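Local atomic coordinates of CDA peptide synthetase I (Streptomyces coelicolor, PDB entry 5DU9), a protein that belongs to the condensation-domain family of modular peptide synthetases, within the superfamily of CoA-dependent acyltransferase folds. Residues P321-S324 with F325-V329; S207-Y210 with E211-R214; A215-T218 with G219-D223; A58-E61 with T62-S65. The protein carries 1 engineered substitution. All blocks are in the same frame, centred on the assembly; numbering follows the deposited sequence.

Interaction 1. Residues P321-S324 with F325-V329; sequences PGES and FARVV
Ser324 OG accepts the amide hydrogen of Arg327 N at 3.0 Å, with an N-H...O angle of 145°. A chi1 of 67° sets the hydroxyl between the serine's own N and carbonyl carbon, from where it folds back over the turn that follows. The carbonyl of the same residue is used as well: Ser324 O receives Val328 N at 3.1 Å, while its second bond, from Arg327 N, is weak, since that hydrogen is aimed better at OG. This is the N-cap of helix 325-341, a place that suits serine because its short hydroxyl arm can serve an amide of the first turn that lacks a helical carbonyl partner. Phe325 and Ala326 are also joined by backbone hydrogen bonds to Ala441 and Pro439 respectively. Just before the cap, Glu323 runs across Arg327, and Glu323 CD rests 3.9 Å from Arg327 CG. Glu323 OE2 lies over one face of the guanidinium, 4.3 Å from Arg327 NE, where no N-H points at it; any attraction is therefore probably between charges alone. Glu323 OE1 instead takes a weak hydrogen bond from Arg320 N. On the buried side, the apolar side chains of Phe325 and Val328 rest against Ala273 of helix 267-283.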
loop_
_atom_site.group_PDB
_atom_site.type_symbol
_atom_site.label_atom_id
_atom_site.label_comp_id
_atom_site.label_asym_id
_atom_site.label_seq_id
_atom_site.Cartn_x
_atom_site.Cartn_y
_atom_site.Cartn_z
ATOM N N PRO A 321 24.375 -4.388 21.155
ATOM C CA PRO A 321 25.501 -5.209 20.700
ATOM C C PRO A 321 25.353 -6.678 21.081
ATOM O O PRO A 321 24.942 -6.980 22.205
ATOM C CB PRO A 321 26.708 -4.585 21.413
ATOM C CG PRO A 321 26.282 -3.209 21.782
ATOM C CD PRO A 321 24.811 -3.292 22.039
ATOM N N GLY A 322 25.668 -7.570 20.147
ATOM C CA GLY A 322 25.757 -8.989 20.442
ATOM C C GLY A 322 24.452 -9.751 20.330
ATOM O O GLY A 322 24.423 -10.960 20.541
ATOM N N GLU A 323 23.371 -9.054 20.001
ATOM C CA GLU A 323 22.069 -9.703 19.889
ATOM C C GLU A 323 21.988 -10.565 18.631
ATOM O O GLU A 323 22.565 -10.235 17.599
ATOM C CB GLU A 323 20.948 -8.662 19.883
ATOM C CG GLU A 323 20.728 -8.009 21.237
ATOM C CD GLU A 323 19.589 -7.005 21.234
ATOM O OE1 GLU A 323 19.264 -6.469 20.154
ATOM O OE2 GLU A 323 19.018 -6.756 22.316
ATOM N N SER A 324 21.266 -11.676 18.737
ATOM C CA SER A 324 21.016 -12.544 17.592
ATOM C C SER A 324 19.898 -11.990 16.723
ATOM O O SER A 324 19.145 -11.126 17.156
ATOM C CB SER A 324 20.635 -13.945 18.056
ATOM O OG SER A 324 19.377 -13.909 18.702
ATOM N N PHE A 325 19.760 -12.512 15.509
ATOM C CA PHE A 325 18.654 -12.097 14.662
ATOM C C PHE A 325 17.336 -12.509 15.315
ATOM O O PHE A 325 16.363 -11.764 15.285
ATOM C CB PHE A 325 18.769 -12.688 13.256
ATOM C CG PHE A 325 17.661 -12.256 12.331
ATOM C CD1 PHE A 325 17.402 -10.912 12.120
ATOM C CD2 PHE A 325 16.885 -13.191 11.676
ATOM C CE1 PHE A 325 16.386 -10.509 11.277
ATOM C CE2 PHE A 325 15.862 -12.798 10.835
ATOM C CZ PHE A 325 15.615 -11.453 10.632
ATOM N N ALA A 326 17.315 -13.684 15.933
ATOM C CA ALA A 326 16.118 -14.134 16.644
ATOM C C ALA A 326 15.739 -13.155 17.751
ATOM O O ALA A 326 14.558 -12.930 18.013
ATOM C CB ALA A 326 16.328 -15.528 17.225
ATOM N N ARG A 327 16.738 -12.567 18.397
ATOM C CA ARG A 327 16.466 -11.588 19.443
ATOM C C ARG A 327 15.859 -10.319 18.858
ATOM O O ARG A 327 14.993 -9.700 19.472
ATOM C CB ARG A 327 17.736 -11.242 20.220
ATOM C CG ARG A 327 17.503 -10.263 21.369
ATOM C CD ARG A 327 16.645 -10.884 22.469
ATOM N NE ARG A 327 16.411 -9.967 23.582
ATOM C CZ ARG A 327 15.434 -9.064 23.622
ATOM N NH1 ARG A 327 14.590 -8.935 22.606
ATOM N NH2 ARG A 327 15.306 -8.279 24.682
ATOM N N VAL A 328 16.311 -9.920 17.675
ATOM C CA VAL A 328 15.740 -8.746 17.024
ATOM C C VAL A 328 14.289 -9.014 16.634
ATOM O O VAL A 328 13.444 -8.126 16.737
ATOM C CB VAL A 328 16.553 -8.331 15.784
ATOM C CG1 VAL A 328 15.914 -7.131 15.093
ATOM C CG2 VAL A 328 17.984 -7.996 16.190
ATOM N N VAL A 329 13.999 -10.235 16.189
ATOM C CA VAL A 329 12.622 -10.618 15.888
ATOM C C VAL A 329 11.760 -10.473 17.151
ATOM O O VAL A 329 10.638 -9.980 17.090
ATOM C CB VAL A 329 12.541 -12.062 15.329
ATOM C CG1 VAL A 329 11.089 -12.537 15.224
ATOM C CG2 VAL A 329 13.213 -12.142 13.963
#

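Interaction 2. Residues S207-Y210 with E211-R214; sequences SARY and ERDR
Arg212 folds back along the first turn of helix 208-220 and lays its side chain over Ala208 and Arg209. Its CB touches Arg209 O at 3.5 Å, and CG then passes Ala208 O at 3.7 Å. A bend at chi3 of -58° turns the chain toward the start of the helix; Arg212 NE passes Arg209 CA at 4.1 Å, and the guanidinium comes down flat over backbone, with Arg212 CZ 3.6 Å from Arg209 CA. Of the two end nitrogens, NH1 reaches the methyl of Ala208, 3.6 Å from its CB, while NH2 meets Arg209 CB at 3.5 Å and then stands over the centre of the Arg209 guanidinium face. The two guanidinium planes are nearly perpendicular, 89° apart, with an edge of Arg212 above a face of Arg209. Ser207 is the N-cap here, its OG taking a weak bond from Arg209 N and a firmer one with Tyr204 O. Further along, Asp213 N and Arg214 N continue the regular helical bonding to Arg209 O and Tyr210 O. Asp213 points back at Arg209, with its OD2 held by Tyr204 OH. Long, flexible arginines suit this exposed face, since their aliphatic parts can lie along the helix while the charged ends find a water, as Arg209 does, or a carboxylate, as Arg214 does with Glu353. Arg209 NH2 and Arg212 NH2, 3.9 Å apart, probably repel each other. A water accepting from Arg209 NH1 and donating to Asp213 OD1 links the cluster to a carboxylate, whose negative charge probably offsets some of that cost.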
loop_
_atom_site.group_PDB
_atom_site.type_symbol
_atom_site.label_atom_id
_atom_site.label_comp_id
_atom_site.label_asym_id
_atom_site.label_seq_id
_atom_site.Cartn_x
_atom_site.Cartn_y
_atom_site.Cartn_z
ATOM N N SER A 207 -13.571 9.175 22.508
ATOM C CA SER A 207 -13.515 8.165 23.562
ATOM C C SER A 207 -12.342 8.366 24.512
ATOM O O SER A 207 -11.424 9.136 24.232
ATOM C CB SER A 207 -13.426 6.764 22.951
ATOM O OG SER A 207 -12.125 6.508 22.458
ATOM N N ALA A 208 -12.381 7.651 25.633
ATOM C CA ALA A 208 -11.306 7.689 26.613
ATOM C C ALA A 208 -10.029 7.076 26.049
ATOM O O ALA A 208 -8.929 7.417 26.482
ATOM C CB ALA A 208 -11.724 6.958 27.882
ATOM N N ARG A 209 -10.175 6.168 25.087
ATOM C CA ARG A 209 -9.026 5.485 24.505
ATOM C C ARG A 209 -8.120 6.456 23.759
ATOM O O ARG A 209 -6.903 6.269 23.720
ATOM C CB ARG A 209 -9.476 4.372 23.554
ATOM C CG ARG A 209 -8.331 3.532 23.000
ATOM C CD ARG A 209 -8.842 2.357 22.176
ATOM N NE ARG A 209 -9.694 1.472 22.968
ATOM C CZ ARG A 209 -9.248 0.477 23.732
ATOM N NH1 ARG A 209 -7.949 0.220 23.819
ATOM N NH2 ARG A 209 -10.108 -0.268 24.412
ATOM N N TYR A 210 -8.713 7.487 23.166
ATOM C CA TYR A 210 -7.944 8.457 22.392
ATOM C C TYR A 210 -6.863 9.101 23.252
ATOM O O TYR A 210 -5.699 9.185 22.848
ATOM C CB TYR A 210 -8.856 9.538 21.809
ATOM C CG TYR A 210 -8.092 10.632 21.093
ATOM C CD1 TYR A 210 -7.633 11.748 21.776
ATOM C CD2 TYR A 210 -7.817 10.540 19.735
ATOM C CE1 TYR A 210 -6.928 12.744 21.131
ATOM C CE2 TYR A 210 -7.114 11.535 19.079
ATOM C CZ TYR A 210 -6.671 12.633 19.784
ATOM O OH TYR A 210 -5.971 13.624 19.138
ATOM N N GLU A 211 -7.255 9.552 24.438
ATOM C CA GLU A 211 -6.329 10.178 25.375
ATOM C C GLU A 211 -5.212 9.213 25.765
ATOM O O GLU A 211 -4.041 9.593 25.813
ATOM C CB GLU A 211 -7.081 10.661 26.621
ATOM C CG GLU A 211 -6.195 11.221 27.720
ATOM C CD GLU A 211 -6.993 11.866 28.842
ATOM O OE1 GLU A 211 -8.155 11.464 29.057
ATOM O OE2 GLU A 211 -6.459 12.781 29.506
ATOM N N ARG A 212 -5.577 7.963 26.034
ATOM C CA ARG A 212 -4.598 6.949 26.410
ATOM C C ARG A 212 -3.623 6.686 25.268
ATOM O O ARG A 212 -2.418 6.563 25.486
ATOM C CB ARG A 212 -5.291 5.647 26.815
ATOM C CG ARG A 212 -6.100 5.747 28.098
ATOM C CD ARG A 212 -6.477 4.371 28.627
ATOM N NE ARG A 212 -7.235 3.588 27.652
ATOM C CZ ARG A 212 -8.562 3.568 27.562
ATOM N NH1 ARG A 212 -9.312 4.289 28.387
ATOM N NH2 ARG A 212 -9.148 2.819 26.636
ATOM N N ASP A 213 -4.149 6.598 24.052
ATOM C CA ASP A 213 -3.311 6.369 22.877
ATOM C C ASP A 213 -2.348 7.532 22.658
ATOM O O ASP A 213 -1.169 7.331 22.363
ATOM C CB ASP A 213 -4.163 6.173 21.620
ATOM C CG ASP A 213 -4.882 4.834 21.590
ATOM O OD1 ASP A 213 -4.546 3.946 22.401
ATOM O OD2 ASP A 213 -5.777 4.669 20.729
ATOM N N ARG A 214 -2.866 8.748 22.786
ATOM C CA ARG A 214 -2.056 9.949 22.635
ATOM C C ARG A 214 -0.881 9.923 23.610
ATOM O O ARG A 214 0.259 10.204 23.241
ATOM C CB ARG A 214 -2.909 11.196 22.869
ATOM C CG ARG A 214 -2.192 12.510 22.611
ATOM C CD ARG A 214 -3.069 13.687 23.008
ATOM N NE ARG A 214 -2.349 14.957 22.980
ATOM C CZ ARG A 214 -2.809 16.089 23.505
ATOM N NH1 ARG A 214 -3.991 16.118 24.106
ATOM N NH2 ARG A 214 -2.083 17.196 23.433
HETATM O O HOH W 1 -8.512 8.549 29.049
HETATM O O HOH W 2 -5.571 1.519 23.058
#

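Interaction 3. Residues A215-T218 with G219-D223; sequences AYWT and GLFTD
A chi1 of 171° turns the Tyr216 ring to the side opposite its backbone N, while Leu220 at -78° points CG away from its carbonyl carbon, and the two side chains cross in the final turn of helix 208-220. Leu220 CG lies over one face of the tyrosine ring, and Leu220 CD1 comes to 3.5 Å from Tyr216 OH at the far end. Leu220 CD1 also reaches Trp217 CZ3 at 4.1 Å, so one branched leucine fills the angle between two aromatics. They in turn support each other: Tyr216 CE2 stands over the centre of one face of the indole. Trp217 is buried against Leu313 and Pro314 of strand 311-318, its NE1 bonded to His342 O, which lets a large ring with a single donor suit this inner side. Here the helix runs out. Gly219 N still bonds Ala215 O at 3.0 Å, and Gly219, having no CB, leaves that carbonyl uncrowded. Leu220 N divides between Tyr216 O and, weakly, Trp217 O. Phe221 N then turns to Thr218 O, three residues back, at 3.2 Å and well above the carbonyl plane. Phe221 runs alongside Trp217, pointing the same way, with its CE2 at the indole edge, 4.0 Å from Trp217 CE3. Next to it on the ring, Phe221 CD2 meets Trp217 O at 3.3 Å, the oxygen lying in the plane of the phenyl ring.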
loop_
_atom_site.group_PDB
_atom_site.type_symbol
_atom_site.label_atom_id
_atom_site.label_comp_id
_atom_site.label_asym_id
_atom_site.label_seq_id
_atom_site.Cartn_x
_atom_site.Cartn_y
_atom_site.Cartn_z
ATOM N N ALA A 215 -1.171 9.573 24.855
ATOM C CA ALA A 215 -0.149 9.507 25.892
ATOM C C ALA A 215 0.884 8.428 25.581
ATOM O O ALA A 215 2.086 8.631 25.775
ATOM C CB ALA A 215 -0.790 9.248 27.244
ATOM N N TYR A 216 0.414 7.278 25.109
ATOM C CA TYR A 216 1.311 6.180 24.762
ATOM C C TYR A 216 2.321 6.603 23.705
ATOM O O TYR A 216 3.525 6.408 23.868
ATOM C CB TYR A 216 0.529 4.969 24.249
ATOM C CG TYR A 216 1.419 3.890 23.666
ATOM C CD1 TYR A 216 2.100 3.005 24.491
ATOM C CD2 TYR A 216 1.583 3.762 22.291
ATOM C CE1 TYR A 216 2.917 2.023 23.965
ATOM C CE2 TYR A 216 2.397 2.779 21.753
ATOM C CZ TYR A 216 3.061 1.914 22.595
ATOM O OH TYR A 216 3.871 0.940 22.068
ATOM N N TRP A 217 1.825 7.188 22.623
ATOM C CA TRP A 217 2.678 7.500 21.484
ATOM C C TRP A 217 3.614 8.670 21.759
ATOM O O TRP A 217 4.782 8.634 21.377
ATOM C CB TRP A 217 1.824 7.786 20.250
ATOM C CG TRP A 217 1.294 6.534 19.643
ATOM C CD1 TRP A 217 -0.007 6.120 19.604
ATOM C CD2 TRP A 217 2.061 5.510 19.006
ATOM N NE1 TRP A 217 -0.096 4.905 18.971
ATOM C CE2 TRP A 217 1.161 4.509 18.593
ATOM C CE3 TRP A 217 3.424 5.344 18.737
ATOM C CZ2 TRP A 217 1.576 3.361 17.932
ATOM C CZ3 TRP A 217 3.832 4.201 18.071
ATOM C CH2 TRP A 217 2.914 3.226 17.684
ATOM N N THR A 218 3.116 9.706 22.424
ATOM C CA THR A 218 3.965 10.850 22.733
ATOM C C THR A 218 5.052 10.440 23.720
ATOM O O THR A 218 6.190 10.897 23.622
ATOM C CB THR A 218 3.161 12.028 23.301
ATOM O OG1 THR A 218 2.385 11.596 24.425
ATOM C CG2 THR A 218 2.244 12.602 22.236
ATOM N N GLY A 219 4.702 9.561 24.653
ATOM C CA GLY A 219 5.653 9.081 25.644
ATOM C C GLY A 219 6.837 8.360 25.030
ATOM O O GLY A 219 7.965 8.487 25.510
ATOM N N LEU A 220 6.581 7.607 23.961
ATOM C CA LEU A 220 7.620 6.833 23.282
ATOM C C LEU A 220 8.642 7.698 22.550
ATOM O O LEU A 220 9.757 7.249 22.282
ATOM C CB LEU A 220 6.996 5.869 22.264
ATOM C CG LEU A 220 6.341 4.567 22.734
ATOM C CD1 LEU A 220 5.984 3.724 21.513
ATOM C CD2 LEU A 220 7.237 3.781 23.680
ATOM N N PHE A 221 8.258 8.926 22.212
ATOM C CA PHE A 221 9.088 9.777 21.356
ATOM C C PHE A 221 9.365 11.150 21.961
ATOM O O PHE A 221 9.442 12.146 21.241
ATOM C CB PHE A 221 8.416 9.931 19.989
ATOM C CG PHE A 221 8.334 8.650 19.217
ATOM C CD1 PHE A 221 9.374 8.259 18.395
ATOM C CD2 PHE A 221 7.223 7.826 19.320
ATOM C CE1 PHE A 221 9.308 7.075 17.685
ATOM C CE2 PHE A 221 7.154 6.642 18.619
ATOM C CZ PHE A 221 8.199 6.265 17.797
ATOM N N THR A 222 9.530 11.199 23.280
ATOM C CA THR A 222 9.842 12.450 23.955
ATOM C C THR A 222 11.172 13.022 23.471
ATOM O O THR A 222 11.367 14.237 23.488
ATOM C CB THR A 222 9.897 12.272 25.487
ATOM O OG1 THR A 222 10.739 11.161 25.822
ATOM C CG2 THR A 222 8.502 12.031 26.049
ATOM N N ASP A 223 12.080 12.152 23.034
ATOM C CA ASP A 223 13.380 12.602 22.537
ATOM C C ASP A 223 13.297 13.054 21.078
ATOM O O ASP A 223 14.250 13.625 20.546
ATOM C CB ASP A 223 14.433 11.501 22.693
ATOM C CG ASP A 223 14.038 10.211 22.012
ATOM O OD1 ASP A 223 12.829 9.910 21.963
ATOM O OD2 ASP A 223 14.940 9.492 21.534
#

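Interaction 4. Residues A58-E61 with T62-S65; sequences AGTE and TLCS
Thr60 and Glu61 meet Leu63, Cys64 and Ser65 in a tight, mostly buried turn of 3-10 type, which carries the chain from helix 46-58 into strand 65-69. Two bonds of the three-residue spacing define it: Leu63 N donates to Thr60 O at 3.0 Å, and Cys64 N to Glu61 O at 2.9 Å. Both donors stand above the plane of the carbonyl they use, the latter by 62°. The other face of the Glu61 carbonyl is taken by Ser65 OG, which donates at 2.7 Å, so this oxygen is gripped from opposite sides. Apolar contacts close the turn on another flank. Thr60 and Leu63 lie side by side, with Thr60 CG2 3.8 Å from Leu63 CD1; a chi1 of -53° at Thr60 places CG2 opposite its backbone N and leaves OG1 to bond Thr56 O on the preceding helix. Thr62 adds its methyl, CG2, at 3.9 Å from Thr60 CG2, while its hydroxyl is bonded to Val160 O. The beta-branched threonines thus suit a buried turn by offering a methyl to the core and a hydroxyl to a carbonyl. Cys64 SG, a modest and weakly polar group, packs 3.8 Å from Thr60 O. Arg77 NH1 binds both Ser65 OG and Glu61 OE2. Since Ser65 OG also donates to Glu61 O, the positive charge of the arginine would probably polarise that hydroxyl and strengthen its hold on the carbonyl.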
loop_
_atom_site.group_PDB
_atom_site.type_symbol
_atom_site.label_atom_id
_atom_site.label_comp_id
_atom_site.label_asym_id
_atom_site.label_seq_id
_atom_site.Cartn_x
_atom_site.Cartn_y
_atom_site.Cartn_z
ATOM N N ALA A 58 -20.007 1.197 -10.405
ATOM C CA ALA A 58 -21.337 1.620 -9.975
ATOM C C ALA A 58 -21.656 1.159 -8.550
ATOM O O ALA A 58 -22.387 1.834 -7.824
ATOM C CB ALA A 58 -22.388 1.097 -10.939
ATOM N N GLY A 59 -21.095 0.018 -8.157
ATOM C CA GLY A 59 -21.351 -0.553 -6.845
ATOM C C GLY A 59 -20.287 -0.223 -5.813
ATOM O O GLY A 59 -20.326 -0.740 -4.698
ATOM N N THR A 60 -19.343 0.641 -6.181
ATOM C CA THR A 60 -18.229 1.009 -5.307
ATOM C C THR A 60 -18.254 2.507 -5.025
ATOM O O THR A 60 -17.745 3.295 -5.819
ATOM C CB THR A 60 -16.876 0.628 -5.936
ATOM O OG1 THR A 60 -16.884 -0.756 -6.303
ATOM C CG2 THR A 60 -15.732 0.884 -4.963
ATOM N N GLU A 61 -18.832 2.892 -3.889
ATOM C CA GLU A 61 -19.107 4.301 -3.614
ATOM C C GLU A 61 -17.865 5.178 -3.735
ATOM O O GLU A 61 -17.929 6.274 -4.280
ATOM C CB GLU A 61 -19.721 4.474 -2.216
ATOM C CG GLU A 61 -20.084 5.919 -1.899
ATOM C CD GLU A 61 -20.889 6.077 -0.620
ATOM O OE1 GLU A 61 -21.232 5.057 0.014
ATOM O OE2 GLU A 61 -21.185 7.234 -0.254
ATOM N N THR A 62 -16.729 4.701 -3.240
ATOM C CA THR A 62 -15.537 5.537 -3.225
ATOM C C THR A 62 -15.055 5.842 -4.645
ATOM O O THR A 62 -14.497 6.908 -4.900
ATOM C CB THR A 62 -14.399 4.887 -2.414
ATOM O OG1 THR A 62 -13.388 5.867 -2.151
ATOM C CG2 THR A 62 -13.791 3.695 -3.142
ATOM N N LEU A 63 -15.295 4.921 -5.573
ATOM C CA LEU A 63 -14.888 5.130 -6.958
ATOM C C LEU A 63 -15.891 5.983 -7.726
ATOM O O LEU A 63 -15.677 6.270 -8.903
ATOM C CB LEU A 63 -14.700 3.789 -7.673
ATOM C CG LEU A 63 -13.497 2.953 -7.229
ATOM C CD1 LEU A 63 -13.523 1.597 -7.924
ATOM C CD2 LEU A 63 -12.186 3.672 -7.515
ATOM N N CYS A 64 -16.978 6.375 -7.060
ATOM C CA CYS A 64 -17.984 7.264 -7.643
ATOM C C CYS A 64 -18.024 8.596 -6.915
ATOM O O CYS A 64 -19.001 9.335 -7.022
ATOM C CB CYS A 64 -19.375 6.629 -7.584
ATOM S SG CYS A 64 -19.571 5.153 -8.563
ATOM N N SER A 65 -16.970 8.893 -6.166
ATOM C CA SER A 65 -16.981 10.040 -5.276
ATOM C C SER A 65 -16.097 11.174 -5.771
ATOM O O SER A 65 -15.126 10.959 -6.499
ATOM C CB SER A 65 -16.540 9.621 -3.874
ATOM O OG SER A 65 -17.510 8.787 -3.264
#

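Interactions 2 and 3 share helix 208-220, one at its start and the other at its finish, with centres about 13 Å apart. Interaction 2 is a surface cluster of arginines, carboxylates and waters; interaction 3, partly buried, is mainly aromatic and leans on strand 311-318. Interaction 1, also partly buried, lies at the loop leading from that strand into helix 325-341 and resembles interaction 2 in having a serine N-cap, though in interaction 2 the serine's bond to the helix amide is weak. Interaction 4 is the most buried and stands apart, its centre about 47 Å from that of interaction 1, across the chain's centre; it relies on carbonyl-centred bonds and methyl contacts.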